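Local coordinates for protein glycoside Hydrolase (Bacteroides plebeius, PDB 5T3B) that probably cleaves glycosidic bonds in polysaccharides, as a family 50 glycoside hydrolase of a subfamily enriched in human gut Bacteroidetes, at residues S144-V149 and N177-S182; Q153-E158 and G449-N454; E171-V176 and G238-N243; W227-L232 and V322-D327; G248-N253 and M386-Y391. All blocks are in the same frame, centred on the assembly; numbering follows the deposited sequence. Where two conformers were deposited one is given.

Contact 1. Residues S144-V149 and N177-S182; sequences SVDDWV and NDYNKS
V149 presses one methyl onto the aromatic ring of Y179, a compact example of how two neighbouring helices can meet through a contact centred on one aliphatic-aromatic pair. CG1 of V149 lies over one ring face, 3.8 Å from the centroid of Y179 and 28° off the ring normal, which makes a CH-pi contact. It sits toward the inner end of the ring, only 3.4 Å from CG of Y179. The tyrosine leaves its helix with CG anti to the backbone N (chi1 169°), as does CG1 of the valine, and they meet between the two helices.

The other side is looser and open to solvent. OD1 of the exposed D146 comes to the ring edge, in plane, 3.8 Å from CD1 of Y179, with the carboxylate turned 38° from the ring; no hydrogen bond links them. The phenol oxygen looks elsewhere, to the backbone O of S185. Farther out, S144 N-caps the first helix, its OG accepting from N of D147 at 2.9 Å.

Helices 145-158 and 169-182 are neighbours here, with A175 of the second helix lying against V145, W148 and V149 of the first, and Y179 also resting on A150 and Q153.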
# COMPACT_ATOMS: atom_id res chain seq x y z
N SER A 144 3.81 3.78 28.73
CA SER A 144 2.94 4.89 28.32
C SER A 144 2.76 4.78 26.81
O SER A 144 3.52 4.07 26.15
CB SER A 144 3.55 6.23 28.63
OG SER A 144 4.72 6.49 27.92
N VAL A 145 1.79 5.55 26.28
CA VAL A 145 1.66 5.67 24.83
C VAL A 145 2.90 6.22 24.19
O VAL A 145 3.39 5.69 23.18
CB VAL A 145 0.39 6.44 24.48
CG1 VAL A 145 0.31 6.66 22.97
CG2 VAL A 145 -0.85 5.68 25.00
N ASP A 146 3.44 7.29 24.78
CA ASP A 146 4.71 7.83 24.27
C ASP A 146 5.84 6.79 24.22
O ASP A 146 6.61 6.71 23.24
CB ASP A 146 5.09 9.05 25.13
CG ASP A 146 6.47 9.64 24.79
OD1 ASP A 146 6.67 10.12 23.68
OD2 ASP A 146 7.41 9.56 25.62
N ASP A 147 5.95 6.04 25.32
CA ASP A 147 6.97 5.00 25.36
C ASP A 147 6.79 3.97 24.24
O ASP A 147 7.75 3.51 23.66
CB ASP A 147 6.97 4.34 26.76
CG ASP A 147 8.13 3.42 27.01
OD1 ASP A 147 9.29 3.84 26.79
OD2 ASP A 147 7.86 2.29 27.49
N TRP A 148 5.54 3.62 24.00
CA TRP A 148 5.22 2.72 22.91
C TRP A 148 5.67 3.28 21.54
O TRP A 148 6.34 2.59 20.78
CB TRP A 148 3.75 2.39 22.95
CG TRP A 148 3.23 1.65 21.74
CD1 TRP A 148 3.52 0.38 21.35
CD2 TRP A 148 2.31 2.14 20.74
NE1 TRP A 148 2.85 0.04 20.21
CE2 TRP A 148 2.13 1.11 19.81
CE3 TRP A 148 1.67 3.37 20.56
CZ2 TRP A 148 1.27 1.27 18.72
CZ3 TRP A 148 0.84 3.55 19.47
CH2 TRP A 148 0.68 2.52 18.56
N VAL A 149 5.36 4.53 21.28
CA VAL A 149 5.79 5.12 19.99
C VAL A 149 7.30 5.18 19.91
O VAL A 149 7.92 4.84 18.90
CB VAL A 149 5.13 6.45 19.64
CG1 VAL A 149 5.56 6.84 18.24
CG2 VAL A 149 3.62 6.38 19.77
N ASN A 177 1.30 11.20 15.91
CA ASN A 177 1.32 12.62 15.62
C ASN A 177 1.92 13.42 16.76
O ASN A 177 2.77 14.29 16.57
CB ASN A 177 -0.10 13.06 15.24
CG ASN A 177 -0.14 14.41 14.56
OD1 ASN A 177 -0.24 15.45 15.22
ND2 ASN A 177 -0.12 14.39 13.26
N ASP A 178 1.50 13.09 17.98
CA ASP A 178 2.01 13.77 19.19
C ASP A 178 3.51 13.49 19.32
O ASP A 178 4.33 14.40 19.63
CB ASP A 178 1.30 13.23 20.45
CG ASP A 178 -0.12 13.73 20.61
OD1 ASP A 178 -0.52 14.68 19.93
OD2 ASP A 178 -0.84 13.13 21.44
N TYR A 179 3.92 12.24 19.15
CA TYR A 179 5.32 11.87 19.25
C TYR A 179 6.19 12.64 18.25
O TYR A 179 7.24 13.15 18.59
CB TYR A 179 5.49 10.36 19.10
CG TYR A 179 6.92 9.92 18.93
CD1 TYR A 179 7.73 9.63 20.03
CD2 TYR A 179 7.44 9.81 17.66
CE1 TYR A 179 9.08 9.25 19.76
CE2 TYR A 179 8.70 9.42 17.37
CZ TYR A 179 9.51 9.14 18.39
OH TYR A 179 10.86 8.79 18.14
N ASN A 180 5.76 12.70 17.01
CA ASN A 180 6.57 13.34 16.00
C ASN A 180 6.75 14.81 16.20
O ASN A 180 7.78 15.35 15.83
CB ASN A 180 5.96 13.08 14.62
CG ASN A 180 6.16 11.69 14.11
OD1 ASN A 180 7.01 10.94 14.60
ND2 ASN A 180 5.37 11.31 13.13
N LYS A 181 5.80 15.44 16.87
CA LYS A 181 5.93 16.88 17.13
C LYS A 181 7.10 17.20 18.03
O LYS A 181 7.76 18.22 17.87
CB LYS A 181 4.66 17.44 17.75
CG LYS A 181 3.57 17.65 16.75
CD LYS A 181 2.38 18.10 17.57
CE LYS A 181 1.19 18.47 16.83
NZ LYS A 181 0.14 18.59 17.86
N SER A 182 7.40 16.32 19.00
CA SER A 182 8.55 16.63 19.89
C SER A 182 9.80 15.87 19.66
O SER A 182 10.87 16.23 20.18
CB SER A 182 8.17 16.60 21.34
OG SER A 182 7.66 15.33 21.54

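Contact 2. Residues Q153-E158 and G449-N454; sequences QKQFSE and GMLDYN
The loop that follows strand 432-437 packs here on residues 153-158 of helix 145-158, a light seam in which F156 makes an apolar contact with M450 and the amide oxygen of Q155 nears L451. The backbones stay well apart, so long side chains must span the gap. The methyl CE of M450 reaches the ring of F156 obliquely, 3.7 Å from CE1 of F156. M450 is extended through CG and then bent at its last torsion (chi3 62°), which brings the methyl to the ring in this conformer; a second one was deposited, so the approach is less certain.

Beside it, Q155 and L451 come from opposite directions. OE1 of Q155 stands 4.2 Å from CD2 of L451, a van der Waals approach without polar character. No hydrogen bond crosses the contact. Some polar groups of the helix find partners nearby: K154 NZ forms a salt bridge with OE2 of E158 at 2.6 Å, one turn along, while the hydroxyl OG of S157 donates to O of K154, an oxygen that also receives N of E158.

Backbone bonds from M450 to K439 and Y458 and from L451 to Y440 and D442 hold the loop in place. M450 also leans on T462 and M465 of helix 459-469, F129 meets the F156 ring, and S157 touches L80 of helix 76-82, so the seam lies among several helices.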
# COMPACT_ATOMS: atom_id res chain seq x y z
N GLN A 153 9.51 3.31 17.21
CA GLN A 153 10.30 4.00 16.18
C GLN A 153 11.69 3.44 16.13
O GLN A 153 12.23 3.18 15.04
CB GLN A 153 10.31 5.49 16.45
CG GLN A 153 10.92 6.31 15.32
CD GLN A 153 12.42 6.36 15.33
OE1 GLN A 153 13.05 6.19 16.34
NE2 GLN A 153 12.98 6.60 14.19
N LYS A 154 12.29 3.15 17.29
CA LYS A 154 13.63 2.61 17.33
C LYS A 154 13.69 1.17 16.80
O LYS A 154 14.47 0.81 15.96
CB LYS A 154 14.17 2.71 18.76
CG LYS A 154 15.58 2.19 18.88
CD LYS A 154 16.07 2.48 20.34
CE LYS A 154 16.98 1.40 20.89
NZ LYS A 154 18.15 1.08 20.09
N GLN A 155 12.76 0.36 17.29
CA GLN A 155 12.63 -1.04 16.90
C GLN A 155 12.49 -1.15 15.35
O GLN A 155 13.16 -1.97 14.71
CB GLN A 155 11.41 -1.65 17.62
CG GLN A 155 11.02 -3.04 17.27
CD GLN A 155 9.77 -3.44 18.06
OE1 GLN A 155 8.72 -2.85 17.86
NE2 GLN A 155 9.89 -4.37 18.98
N PHE A 156 11.61 -0.33 14.81
CA PHE A 156 11.35 -0.37 13.41
C PHE A 156 12.57 0.13 12.62
O PHE A 156 12.94 -0.50 11.63
CB PHE A 156 10.12 0.48 13.04
CG PHE A 156 8.80 0.01 13.52
CD1 PHE A 156 8.60 -1.19 14.16
CD2 PHE A 156 7.74 0.82 13.42
CE1 PHE A 156 7.37 -1.57 14.58
CE2 PHE A 156 6.48 0.44 13.83
CZ PHE A 156 6.30 -0.77 14.41
N SER A 157 13.17 1.26 13.03
CA SER A 157 14.32 1.73 12.32
C SER A 157 15.47 0.75 12.22
O SER A 157 16.17 0.68 11.22
CB SER A 157 14.83 3.08 12.89
OG SER A 157 15.42 2.89 14.13
N GLU A 158 15.64 -0.01 13.27
CA GLU A 158 16.71 -1.02 13.28
C GLU A 158 16.50 -2.12 12.25
O GLU A 158 17.48 -2.78 11.86
CB GLU A 158 16.84 -1.65 14.69
CG GLU A 158 17.39 -0.66 15.69
CD GLU A 158 17.18 -1.12 17.15
OE1 GLU A 158 16.38 -2.10 17.41
OE2 GLU A 158 17.78 -0.50 18.04
N GLY A 449 1.05 -10.62 11.66
CA GLY A 449 1.90 -9.60 12.20
C GLY A 449 3.38 -9.78 12.03
O GLY A 449 3.87 -10.89 11.87
N MET A 450 4.09 -8.66 12.11
CA MET A 450 5.53 -8.68 12.34
C MET A 450 5.83 -9.00 13.83
O MET A 450 6.89 -9.56 14.13
CB MET A 450 6.16 -7.35 11.95
CG MET A 450 7.67 -7.35 11.88
SD MET A 450 8.47 -5.85 11.34
CE MET A 450 8.00 -4.69 12.61
N LEU A 451 4.88 -8.66 14.71
CA LEU A 451 4.91 -8.96 16.14
C LEU A 451 3.70 -9.86 16.43
O LEU A 451 2.64 -9.74 15.80
CB LEU A 451 4.83 -7.73 17.01
CG LEU A 451 6.03 -6.86 17.19
CD1 LEU A 451 6.63 -6.34 15.92
CD2 LEU A 451 5.69 -5.72 18.15
N ASP A 452 3.86 -10.73 17.42
CA ASP A 452 2.76 -11.52 17.88
C ASP A 452 1.79 -10.69 18.73
O ASP A 452 2.00 -9.50 18.97
CB ASP A 452 3.24 -12.80 18.53
CG ASP A 452 3.76 -12.67 19.92
OD1 ASP A 452 3.61 -11.62 20.56
OD2 ASP A 452 4.30 -13.73 20.40
N TYR A 453 0.70 -11.34 19.16
CA TYR A 453 -0.36 -10.63 19.86
C TYR A 453 0.12 -10.10 21.23
O TYR A 453 -0.53 -9.21 21.78
CB TYR A 453 -1.55 -11.58 20.01
CG TYR A 453 -2.82 -10.91 20.42
CD1 TYR A 453 -3.50 -10.09 19.56
CD2 TYR A 453 -3.35 -11.13 21.69
CE1 TYR A 453 -4.70 -9.48 19.90
CE2 TYR A 453 -4.52 -10.52 22.05
CZ TYR A 453 -5.18 -9.68 21.17
OH TYR A 453 -6.38 -9.04 21.51
N ASN A 454 1.22 -10.66 21.76
CA ASN A 454 1.88 -10.18 22.97
C ASN A 454 3.01 -9.21 22.72
O ASN A 454 3.85 -9.01 23.59
CB ASN A 454 2.37 -11.33 23.84
CG ASN A 454 1.27 -12.23 24.21
OD1 ASN A 454 0.17 -11.81 24.56
ND2 ASN A 454 1.54 -13.54 24.03

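Contact 3. Residues E171-V176 and G238-N243; sequences EGDKAV and GMFRNN
Van der Waals contacts join M239 to K174. The thioether lies along the helix surface: SD of M239 is 4.1 Å from CA of K174, and the bend of the chain at its last torsion (chi3 57°) brings the methyl CE equally close, 4.1 Å, to CB of the same lysine. Within the loop, CG of M239 rests 3.5 Å above the plane of the F240 ring, over the centre.

The loop packing against helix 169-182 in this way is shaped by a type II beta turn from F240 to N243, with N242 in the positive-phi position such turns require.

A carboxylate meets the ring beside it. CZ of F240 comes to 4.0 Å from OD2 of D173; the approach is oblique, the carboxylate standing nearly perpendicular to the ring at 87°.

Hydrogen bonds are formed within the loop or to its surroundings. ND2 of N243 donates to O of M239 at 3.1 Å, and N177 of the helix supplies a second N-H to that oxygen. The ammonium of K174 turns away from the loop and pairs with D178.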
# COMPACT_ATOMS: atom_id res chain seq x y z
N GLU A 171 -6.69 6.77 17.98
CA GLU A 171 -5.71 6.73 19.02
C GLU A 171 -4.27 6.52 18.47
O GLU A 171 -3.36 7.19 18.89
CB GLU A 171 -6.08 5.62 20.01
CG GLU A 171 -5.13 5.42 21.14
CD GLU A 171 -5.58 4.31 22.13
OE1 GLU A 171 -5.47 3.04 21.86
OE2 GLU A 171 -6.01 4.70 23.22
N GLY A 172 -4.12 5.64 17.49
CA GLY A 172 -2.83 5.37 16.91
C GLY A 172 -2.35 6.59 16.15
O GLY A 172 -1.17 6.97 16.23
N ASP A 173 -3.22 7.19 15.32
CA ASP A 173 -2.82 8.37 14.56
C ASP A 173 -2.39 9.49 15.50
O ASP A 173 -1.35 10.13 15.22
CB ASP A 173 -3.95 8.85 13.70
CG ASP A 173 -4.21 7.99 12.45
OD1 ASP A 173 -3.40 7.14 12.10
OD2 ASP A 173 -5.27 8.23 11.81
N LYS A 174 -3.15 9.76 16.58
CA LYS A 174 -2.79 10.85 17.51
C LYS A 174 -1.47 10.50 18.25
O LYS A 174 -0.67 11.38 18.47
CB LYS A 174 -3.92 11.12 18.48
CG LYS A 174 -3.61 12.23 19.45
CD LYS A 174 -4.81 12.75 20.13
CE LYS A 174 -4.47 14.07 20.81
NZ LYS A 174 -3.36 14.02 21.78
N ALA A 175 -1.31 9.25 18.64
CA ALA A 175 -0.09 8.86 19.36
C ALA A 175 1.14 9.19 18.56
O ALA A 175 2.10 9.77 19.07
CB ALA A 175 -0.14 7.40 19.70
N VAL A 176 1.15 8.80 17.31
CA VAL A 176 2.29 9.03 16.45
C VAL A 176 2.43 10.55 16.14
O VAL A 176 3.53 11.08 16.13
CB VAL A 176 2.19 8.22 15.17
CG1 VAL A 176 3.26 8.59 14.20
CG2 VAL A 176 2.24 6.73 15.49
N GLY A 238 -6.88 18.23 10.49
CA GLY A 238 -6.23 19.25 11.32
C GLY A 238 -4.84 18.90 11.79
O GLY A 238 -3.95 19.71 11.70
N MET A 239 -4.66 17.65 12.20
CA MET A 239 -3.31 17.29 12.69
C MET A 239 -2.32 16.90 11.58
O MET A 239 -1.13 16.74 11.82
CB MET A 239 -3.39 16.18 13.72
CG MET A 239 -3.77 14.85 13.19
SD MET A 239 -3.64 13.51 14.48
CE MET A 239 -4.64 14.09 15.69
N PHE A 240 -2.83 16.78 10.36
CA PHE A 240 -2.04 16.30 9.26
C PHE A 240 -1.57 17.39 8.31
O PHE A 240 -0.50 17.29 7.70
CB PHE A 240 -2.76 15.23 8.48
CG PHE A 240 -3.21 14.06 9.32
CD1 PHE A 240 -2.27 13.28 10.03
CD2 PHE A 240 -4.54 13.75 9.51
CE1 PHE A 240 -2.68 12.21 10.83
CE2 PHE A 240 -4.93 12.67 10.29
CZ PHE A 240 -3.99 11.91 10.95
N ARG A 241 -2.38 18.42 8.15
CA ARG A 241 -2.03 19.44 7.17
C ARG A 241 -0.78 20.21 7.64
O ARG A 241 -0.63 20.49 8.83
CB ARG A 241 -3.21 20.39 6.95
CG ARG A 241 -3.59 21.23 8.13
CD ARG A 241 -4.58 22.25 7.58
NE ARG A 241 -5.85 21.70 7.12
CZ ARG A 241 -6.86 21.48 7.92
NH1 ARG A 241 -6.81 21.88 9.22
NH2 ARG A 241 -7.94 20.87 7.43
N ASN A 242 0.07 20.55 6.68
CA ASN A 242 1.28 21.32 6.95
C ASN A 242 2.21 20.70 7.98
O ASN A 242 2.94 21.36 8.69
CB ASN A 242 0.93 22.75 7.34
CG ASN A 242 0.14 23.44 6.26
OD1 ASN A 242 -1.02 23.91 6.45
ND2 ASN A 242 0.70 23.45 5.13
N ASN A 243 2.18 19.38 8.05
CA ASN A 243 2.93 18.63 9.03
C ASN A 243 3.99 17.84 8.27
O ASN A 243 3.64 16.89 7.52
CB ASN A 243 1.98 17.75 9.81
CG ASN A 243 2.68 17.01 10.93
OD1 ASN A 243 3.88 16.69 10.84
ND2 ASN A 243 1.95 16.77 11.98

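Contact 4. Residues W227-L232 and V322-D327; sequences WCKEYL and VKASKD
The end of helix 224-232 closely meets residues 322-327, which begin within helix 300-324, with CA of L232 and CA of S325 only 6.2 Å apart. L232 carries the junction. Its CD1 sits 3.8 Å from CG2 of V322, and its CB lies 4.1 Å from CB of S325, so this leucine touches both V322 and S325. At the margin, the aliphatic part of K229 brushes past A324, CE to CB at 4.3 Å.

No hydrogen bond crosses the contact; the polar work is done within 322-327. The hydroxyl of S325 stands between its backbone N and carbonyl carbon (chi1 75°), a placing that lets it face back and forward at once. OG of S325 donates to O of V322 at 2.7 Å and accepts from N of D327 at 2.9 Å, while V322 O also takes the backbone N of S325. With an alanine here, both bonds of the hydroxyl vanish, and the backbone N of D327 would probably be left without its mate and the chain beyond it freer to turn.

V322 continues inward to F249, and L232 also touches A321 and F195. The serine accepting from the N-H two residues on defines an ST turn, here in the chain after V322.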
# COMPACT_ATOMS: atom_id res chain seq x y z
N TRP A 227 -17.96 18.70 -1.42
CA TRP A 227 -17.82 18.06 -0.15
C TRP A 227 -16.32 17.66 0.07
O TRP A 227 -15.77 17.86 1.15
CB TRP A 227 -18.73 16.82 -0.00
CG TRP A 227 -18.47 16.11 1.28
CD1 TRP A 227 -19.02 16.39 2.48
CD2 TRP A 227 -17.53 15.10 1.51
NE1 TRP A 227 -18.49 15.59 3.45
CE2 TRP A 227 -17.55 14.80 2.87
CE3 TRP A 227 -16.66 14.39 0.70
CZ2 TRP A 227 -16.68 13.85 3.45
CZ3 TRP A 227 -15.80 13.44 1.28
CH2 TRP A 227 -15.81 13.21 2.63
N CYS A 228 -15.68 17.14 -0.98
CA CYS A 228 -14.28 16.81 -0.81
C CYS A 228 -13.45 18.03 -0.39
O CYS A 228 -12.54 17.95 0.45
CB CYS A 228 -13.73 16.15 -2.12
SG CYS A 228 -14.27 14.50 -2.44
N LYS A 229 -13.71 19.17 -1.06
CA LYS A 229 -12.99 20.41 -0.69
C LYS A 229 -13.18 20.74 0.80
O LYS A 229 -12.24 21.10 1.51
CB LYS A 229 -13.40 21.55 -1.61
CG LYS A 229 -12.83 21.41 -3.01
CD LYS A 229 -13.33 22.40 -4.01
CE LYS A 229 -12.66 22.22 -5.35
NZ LYS A 229 -13.12 23.28 -6.27
N GLU A 230 -14.41 20.69 1.26
CA GLU A 230 -14.74 20.98 2.64
C GLU A 230 -14.06 20.01 3.58
O GLU A 230 -13.52 20.41 4.60
CB GLU A 230 -16.25 21.02 2.84
CG GLU A 230 -16.89 22.19 2.10
CD GLU A 230 -18.40 22.20 2.16
OE1 GLU A 230 -18.99 21.41 2.96
OE2 GLU A 230 -19.02 23.02 1.40
N TYR A 231 -14.07 18.72 3.20
CA TYR A 231 -13.50 17.70 4.10
C TYR A 231 -12.02 17.92 4.25
O TYR A 231 -11.50 17.85 5.36
CB TYR A 231 -13.85 16.32 3.56
CG TYR A 231 -13.58 15.21 4.58
CD1 TYR A 231 -14.22 15.18 5.80
CD2 TYR A 231 -12.73 14.16 4.27
CE1 TYR A 231 -14.01 14.13 6.72
CE2 TYR A 231 -12.49 13.13 5.16
CZ TYR A 231 -13.14 13.10 6.36
OH TYR A 231 -12.94 12.09 7.25
N LEU A 232 -11.30 18.22 3.18
CA LEU A 232 -9.87 18.51 3.28
C LEU A 232 -9.53 19.67 4.19
O LEU A 232 -8.49 19.66 4.79
CB LEU A 232 -9.21 18.76 1.93
CG LEU A 232 -8.54 17.53 1.28
CD1 LEU A 232 -7.27 17.15 2.01
CD2 LEU A 232 -9.46 16.34 1.12
N VAL A 322 -7.33 18.74 -2.40
CA VAL A 322 -6.02 19.04 -1.84
C VAL A 322 -5.48 20.36 -2.41
O VAL A 322 -5.01 21.20 -1.67
CB VAL A 322 -5.03 17.88 -2.05
CG1 VAL A 322 -3.63 18.27 -1.58
CG2 VAL A 322 -5.49 16.62 -1.35
N LYS A 323 -5.58 20.53 -3.72
CA LYS A 323 -4.98 21.71 -4.35
C LYS A 323 -5.66 22.97 -3.85
O LYS A 323 -4.99 23.99 -3.65
CB LYS A 323 -5.08 21.60 -5.85
CG LYS A 323 -4.83 22.92 -6.57
CD LYS A 323 -4.88 22.69 -8.06
CE LYS A 323 -4.80 24.00 -8.84
NZ LYS A 323 -4.05 25.01 -8.09
N ALA A 324 -6.97 22.88 -3.59
CA ALA A 324 -7.72 24.04 -3.10
C ALA A 324 -7.66 24.30 -1.60
O ALA A 324 -8.20 25.30 -1.09
CB ALA A 324 -9.20 23.91 -3.50
N SER A 325 -7.00 23.40 -0.88
CA SER A 325 -7.04 23.37 0.57
C SER A 325 -6.04 24.31 1.21
O SER A 325 -5.20 24.88 0.52
CB SER A 325 -6.76 21.95 1.08
OG SER A 325 -5.37 21.59 0.96
N LYS A 326 -6.03 24.29 2.53
CA LYS A 326 -5.04 24.95 3.34
C LYS A 326 -3.65 24.30 3.26
O LYS A 326 -2.69 24.87 3.80
CB LYS A 326 -5.52 24.89 4.80
CG LYS A 326 -6.82 25.65 5.06
CD LYS A 326 -7.49 25.16 6.37
CE LYS A 326 -8.86 25.77 6.58
NZ LYS A 326 -9.39 25.17 7.83
N ASP A 327 -3.52 23.17 2.59
CA ASP A 327 -2.18 22.52 2.44
C ASP A 327 -2.09 21.80 1.06
O ASP A 327 -2.23 20.56 0.99
CB ASP A 327 -1.84 21.57 3.56
CG ASP A 327 -0.48 20.93 3.36
OD1 ASP A 327 0.29 21.40 2.45
OD2 ASP A 327 -0.20 19.92 4.03

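Contact 5. Residues G248-N253 and M386-Y391; sequences GFFSDN and MVTEFY. With EDO (1,2-ethanediol), chain G.
F250 and N253 face M386, T388 and E389 across backbones whose closest CA atoms, those of N253 and T388, are 9.8 Å apart. CG2 of T388 meets the F250 ring obliquely, 3.5 Å from CE1 of F250, and SD of M386 approaches the ring edge.

E389, its CG anti to the carbonyl carbon (chi1 -61°) and its chain extended beyond, carries its carboxylate to a water that accepts from ND2 of N253 at 2.9 Å and donates to OE2 of E389 at 2.6 Å. R336, cation-pi partner of the F250 ring, also binds OD1 of N253 and OE2 of E389, and Y363 holds OE1. Y391 OH shares a hydrogen bond with O1 of an ethanediol, probably from the crystallisation liquor; a phenylalanine here would probably leave that diol oxygen without this partner.

This polar cluster is consistent with the active-site end of the (beta/alpha)8 barrel known in family 50 relatives. Strand 385-394 runs parallel between 358-361, which supplies S359 and N361, and 432-437, whose V433 and V436 touch M386.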
# COMPACT_ATOMS: atom_id res chain seq x y z
N GLY A 248 1.71 11.23 3.56
CA GLY A 248 0.57 11.50 2.73
C GLY A 248 -0.63 10.83 3.31
O GLY A 248 -0.62 10.39 4.45
N PHE A 249 -1.73 10.73 2.52
CA PHE A 249 -2.94 10.08 3.04
C PHE A 249 -3.60 9.21 1.99
O PHE A 249 -3.46 9.42 0.79
CB PHE A 249 -3.97 11.09 3.55
CG PHE A 249 -4.67 11.90 2.46
CD1 PHE A 249 -4.03 12.98 1.85
CD2 PHE A 249 -5.94 11.59 2.08
CE1 PHE A 249 -4.64 13.70 0.87
CE2 PHE A 249 -6.56 12.32 1.11
CZ PHE A 249 -5.90 13.36 0.47
N PHE A 250 -4.36 8.24 2.49
CA PHE A 250 -5.20 7.40 1.66
C PHE A 250 -6.63 7.83 1.88
O PHE A 250 -7.05 8.09 3.01
CB PHE A 250 -5.09 5.92 2.04
CG PHE A 250 -3.66 5.47 2.15
CD1 PHE A 250 -2.90 5.20 1.01
CD2 PHE A 250 -3.05 5.37 3.39
CE1 PHE A 250 -1.59 4.86 1.12
CE2 PHE A 250 -1.72 5.05 3.51
CZ PHE A 250 -1.00 4.78 2.39
N SER A 251 -7.44 7.88 0.82
CA SER A 251 -8.82 8.39 0.93
C SER A 251 -9.88 7.28 1.21
O SER A 251 -11.02 7.60 1.49
CB SER A 251 -9.20 9.17 -0.32
OG SER A 251 -9.09 8.37 -1.45
N ASP A 252 -9.50 6.02 0.97
CA ASP A 252 -10.37 4.87 1.07
C ASP A 252 -9.47 3.66 1.00
O ASP A 252 -8.25 3.76 0.89
CB ASP A 252 -11.46 4.90 -0.00
CG ASP A 252 -12.73 5.58 0.41
OD1 ASP A 252 -13.33 5.20 1.42
OD2 ASP A 252 -13.25 6.53 -0.29
N ASN A 253 -10.12 2.49 1.08
CA ASN A 253 -9.40 1.24 1.06
C ASN A 253 -10.21 0.19 0.29
O ASN A 253 -11.36 -0.08 0.65
CB ASN A 253 -9.18 0.71 2.46
CG ASN A 253 -8.39 -0.59 2.52
OD1 ASN A 253 -7.30 -0.74 1.97
ND2 ASN A 253 -8.98 -1.56 3.21
N MET A 386 2.80 2.40 -4.99
CA MET A 386 3.36 1.80 -3.78
C MET A 386 2.49 0.60 -3.44
O MET A 386 1.28 0.66 -3.66
CB MET A 386 3.42 2.76 -2.61
CG MET A 386 2.12 3.30 -2.15
SD MET A 386 2.22 4.57 -0.88
CE MET A 386 2.93 3.65 0.42
N VAL A 387 3.08 -0.41 -2.85
CA VAL A 387 2.33 -1.58 -2.37
C VAL A 387 1.97 -1.30 -0.94
O VAL A 387 2.84 -1.25 -0.06
CB VAL A 387 3.11 -2.86 -2.58
CG1 VAL A 387 2.36 -4.02 -1.88
CG2 VAL A 387 3.30 -3.12 -4.05
N THR A 388 0.70 -1.14 -0.68
CA THR A 388 0.23 -0.76 0.65
C THR A 388 -0.07 -1.94 1.55
O THR A 388 -0.24 -1.74 2.77
CB THR A 388 -0.96 0.19 0.56
OG1 THR A 388 -1.80 -0.15 -0.56
CG2 THR A 388 -0.50 1.62 0.37
N GLU A 389 -0.16 -3.14 1.01
CA GLU A 389 -0.32 -4.32 1.85
C GLU A 389 0.22 -5.53 1.11
O GLU A 389 -0.04 -5.69 -0.08
CB GLU A 389 -1.80 -4.67 2.15
CG GLU A 389 -2.61 -3.64 2.88
CD GLU A 389 -4.01 -4.00 3.17
OE1 GLU A 389 -4.42 -5.17 3.07
OE2 GLU A 389 -4.78 -3.05 3.56
N PHE A 390 0.92 -6.39 1.86
CA PHE A 390 1.32 -7.71 1.43
C PHE A 390 1.81 -8.43 2.71
O PHE A 390 2.24 -7.76 3.65
CB PHE A 390 2.38 -7.71 0.35
CG PHE A 390 3.75 -7.33 0.81
CD1 PHE A 390 4.03 -6.00 1.16
CD2 PHE A 390 4.78 -8.25 0.88
CE1 PHE A 390 5.28 -5.64 1.63
CE2 PHE A 390 6.03 -7.87 1.33
CZ PHE A 390 6.31 -6.58 1.72
N TYR A 391 1.70 -9.77 2.73
CA TYR A 391 2.24 -10.59 3.81
C TYR A 391 2.03 -12.05 3.48
O TYR A 391 1.28 -12.40 2.57
CB TYR A 391 1.55 -10.30 5.17
CG TYR A 391 0.11 -10.63 5.28
CD1 TYR A 391 -0.90 -9.84 4.73
CD2 TYR A 391 -0.32 -11.78 5.93
CE1 TYR A 391 -2.22 -10.18 4.83
CE2 TYR A 391 -1.63 -12.11 6.00
CZ TYR A 391 -2.59 -11.34 5.43
OH TYR A 391 -3.95 -11.71 5.48
C1 EDO G . -5.79 -8.66 4.69
O1 EDO G . -5.65 -9.67 5.54
C2 EDO G . -5.94 -9.24 3.32
O2 EDO G . -7.12 -10.06 3.11
O HOH W 1 -7.26 -3.74 4.10

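In the fold
From the N terminus, contact 1 closes first, a short loop joining helices 145-158 and 169-182. Contact 2 opens on the former helix and closes last, near the C terminus, so it crosses contact 1 and encloses contacts 3, 4 and 5. Contact 3 starts on helix 169-182, crosses contact 1, and secures the loop after helix 224-232. Contact 4 crosses contact 3, and the two touch where N242 meets D327 and R241 meets L232. Contact 5 crosses contact 4, touching it, and ties the central loop to strand 385-394. Successive overlaps thus link the outer helices to the central strand.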